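Local coordinates for serine acetyltransferase 1, putative (Entamoeba histolytica, PDB 7BW9), which transfers an acetyl group from acetyl-CoA to L-serine, making the O-acetylserine from which cysteine is synthesised, at the interface of chains A and B. Residues are numbered along the deposited sequence; one frame, centred on the assembly and turned at random. Chains: chain A/B, Serine acetyltransferase 1, putative.

The interface of chains A and B. Residues chain A 304-305, 308; chain B 108, 111-112, 195.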
ATOM      1  N   GLU A 304      21.513 -14.615  23.041  1.00 30.00           N
ATOM      2  CA  GLU A 304      20.038 -14.522  22.879  1.00 30.00           C
ATOM      3  C   GLU A 304      19.625 -15.339  21.649  1.00 30.00           C
ATOM      4  O   GLU A 304      18.795 -16.229  21.800  1.00 30.00           O
ATOM      5  CB  GLU A 304      19.601 -13.056  22.789  1.00 30.00           C
ATOM      6  CG  GLU A 304      18.122 -12.833  23.042  1.00 30.00           C
ATOM      7  CD  GLU A 304      17.759 -11.427  23.485  1.00 30.00           C
ATOM      8  OE1 GLU A 304      18.688 -10.633  23.731  1.00 30.00           O
ATOM      9  OE2 GLU A 304      16.545 -11.124  23.586  1.00 30.00           O
ATOM     10  N   ASN A 305      20.231 -15.061  20.498  1.00 43.81           N
ATOM     11  CA  ASN A 305      19.880 -15.769  19.241  1.00 48.71           C
ATOM     12  C   ASN A 305      20.093 -17.273  19.405  1.00 53.14           C
ATOM     13  O   ASN A 305      19.310 -18.023  18.853  1.00 46.16           O
ATOM     14  CB  ASN A 305      20.668 -15.257  18.039  1.00 30.00           C
ATOM     15  CG  ASN A 305      20.397 -13.800  17.743  1.00 30.00           C
ATOM     16  OD1 ASN A 305      19.510 -13.210  18.337  1.00 30.00           O
ATOM     17  ND2 ASN A 305      21.171 -13.217  16.849  1.00 30.00           N
ATOM     18  N   TRP A 308      17.159 -18.587  21.275  1.00 45.78           N
ATOM     19  CA  TRP A 308      16.045 -18.401  20.316  1.00 41.69           C
ATOM     20  C   TRP A 308      16.144 -19.405  19.175  1.00 48.12           C
ATOM     21  O   TRP A 308      15.151 -20.003  18.917  1.00 35.96           O
ATOM     22  CB  TRP A 308      15.950 -16.970  19.796  1.00 30.00           C
ATOM     23  CG  TRP A 308      14.825 -16.280  20.488  1.00 30.00           C
ATOM     24  CD1 TRP A 308      14.879 -15.138  21.227  1.00 30.00           C
ATOM     25  CD2 TRP A 308      13.468 -16.752  20.559  1.00 30.00           C
ATOM     26  NE1 TRP A 308      13.640 -14.857  21.741  1.00 30.00           N
ATOM     27  CE2 TRP A 308      12.752 -15.826  21.342  1.00 30.00           C
ATOM     28  CE3 TRP A 308      12.789 -17.857  20.035  1.00 30.00           C
ATOM     29  CZ2 TRP A 308      11.393 -15.977  21.607  1.00 30.00           C
ATOM     30  CZ3 TRP A 308      11.446 -18.005  20.301  1.00 30.00           C
ATOM     31  CH2 TRP A 308      10.761 -17.077  21.080  1.00 30.00           C
TER
ATOM     32  N   ILE B 108      14.984 -13.242  13.128  1.00 19.00           N
ATOM     33  CA  ILE B 108      14.884 -13.774  14.486  1.00 18.45           C
ATOM     34  C   ILE B 108      13.951 -12.901  15.324  1.00 17.63           C
ATOM     35  O   ILE B 108      13.139 -13.405  16.109  1.00 19.02           O
ATOM     36  CB  ILE B 108      16.286 -13.875  15.125  1.00 20.86           C
ATOM     37  CG1 ILE B 108      17.178 -14.884  14.384  1.00 23.89           C
ATOM     38  CG2 ILE B 108      16.207 -14.217  16.623  1.00 20.85           C
ATOM     39  CD1 ILE B 108      16.638 -16.271  14.390  1.00 30.36           C
ATOM     40  N   TYR B 111      10.248 -13.692  14.468  1.00 16.23           N
ATOM     41  CA  TYR B 111       9.755 -14.931  15.056  1.00 21.00           C
ATOM     42  C   TYR B 111       9.521 -14.769  16.555  1.00 18.68           C
ATOM     43  O   TYR B 111       8.519 -15.256  17.097  1.00 17.79           O
ATOM     44  CB  TYR B 111      10.735 -16.080  14.775  1.00 18.18           C
ATOM     45  CG  TYR B 111      10.282 -17.373  15.412  1.00 21.55           C
ATOM     46  CD1 TYR B 111       9.261 -18.132  14.841  1.00 23.89           C
ATOM     47  CD2 TYR B 111      10.846 -17.817  16.604  1.00 23.65           C
ATOM     48  CE1 TYR B 111       8.825 -19.306  15.434  1.00 28.75           C
ATOM     49  CE2 TYR B 111      10.421 -18.997  17.209  1.00 26.47           C
ATOM     50  CZ  TYR B 111       9.410 -19.735  16.627  1.00 34.28           C
ATOM     51  OH  TYR B 111       8.991 -20.907  17.232  1.00 39.63           O
ATOM     52  N   THR B 112      10.432 -14.072  17.231  1.00 17.49           N
ATOM     53  CA  THR B 112      10.309 -13.836  18.665  1.00 19.10           C
ATOM     54  C   THR B 112       9.126 -12.928  18.983  1.00 26.10           C
ATOM     55  O   THR B 112       8.384 -13.179  19.937  1.00 20.67           O
ATOM     56  CB  THR B 112      11.612 -13.219  19.188  1.00 23.14           C
ATOM     57  OG1 THR B 112      12.678 -14.169  19.058  1.00 33.11           O
ATOM     58  CG2 THR B 112      11.484 -12.815  20.644  1.00 26.49           C
ATOM     59  N   TRP B 195      16.513  -4.306  19.033  1.00 22.22           N
ATOM     60  CA  TRP B 195      15.341  -5.026  19.546  1.00 22.87           C
ATOM     61  C   TRP B 195      14.129  -4.109  19.667  1.00 18.39           C
ATOM     62  O   TRP B 195      13.368  -4.179  20.631  1.00 20.00           O
ATOM     63  CB  TRP B 195      15.643  -5.718  20.888  1.00 19.43           C
ATOM     64  CG  TRP B 195      16.313  -7.055  20.692  1.00 21.07           C
ATOM     65  CD1 TRP B 195      17.641  -7.336  20.840  1.00 23.62           C
ATOM     66  CD2 TRP B 195      15.691  -8.272  20.250  1.00 23.30           C
ATOM     67  NE1 TRP B 195      17.882  -8.656  20.533  1.00 24.88           N
ATOM     68  CE2 TRP B 195      16.704  -9.257  20.177  1.00 21.35           C
ATOM     69  CE3 TRP B 195      14.377  -8.629  19.921  1.00 23.52           C
ATOM     70  CZ2 TRP B 195      16.447 -10.574  19.786  1.00 21.14           C
ATOM     71  CZ3 TRP B 195      14.118  -9.944  19.532  1.00 19.63           C
ATOM     72  CH2 TRP B 195      15.154 -10.901  19.471  1.00 23.31           C
TER
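A:Trp308, from the short helix 305-313, the last modelled in chain A, lays one indole face across B:Thr112 near the end of helix 82-113 of chain B. The CB of B:Thr112 stands 3.4 Å above the indole plane, towards its rim, and its methyl CG2 lies 3.3 Å from CZ2 of A:Trp308. The hydroxyl OG1 sits over the pyrrole part of the same face. Although B:Thr112 OG1 comes within 2.9 Å of A:Trp308 NE1, it lies above the ring, whereas the indole N-H points outwards in the plane, so a hydrogen bond is doubtful and the close fit may partly reflect the model. B:Thr112 OG1 instead donates a hydrogen bond to the backbone O of B:Ile108 (3.1 Å), one helical turn earlier, from above the carbonyl plane and not on a lone pair, which ties the side chain to its own helix.

B:Tyr111 adds an edge-to-face contact, the ring planes at 90°. A chi1 of 178°, with CG anti to the backbone N, swings its phenol towards the indole. Its CD2-CE2 edge approaches the outer rim of the six-membered ring from the same side as B:Thr112, with B:Tyr111 CE2 3.4 Å from A:Trp308 CZ3.

Just before the helix, the carboxylate of A:Glu304 lies almost flat over B:Trp195, the planes 10° apart. A:Glu304 OE2 comes over one face, towards its rim, 3.8 Å from B:Trp195 CZ2; this is a van der Waals contact, and OE1 remains too far from the indole N-H for a hydrogen bond. More loosely, A:Asn305 OD1 lies 3.9 Å from B:Ile108 CG2.

Together these side chains dock helix 305-313 in the C-terminal tail of one subunit onto its neighbour, probably helping to hold the trimer of left-handed beta-helix subunits together.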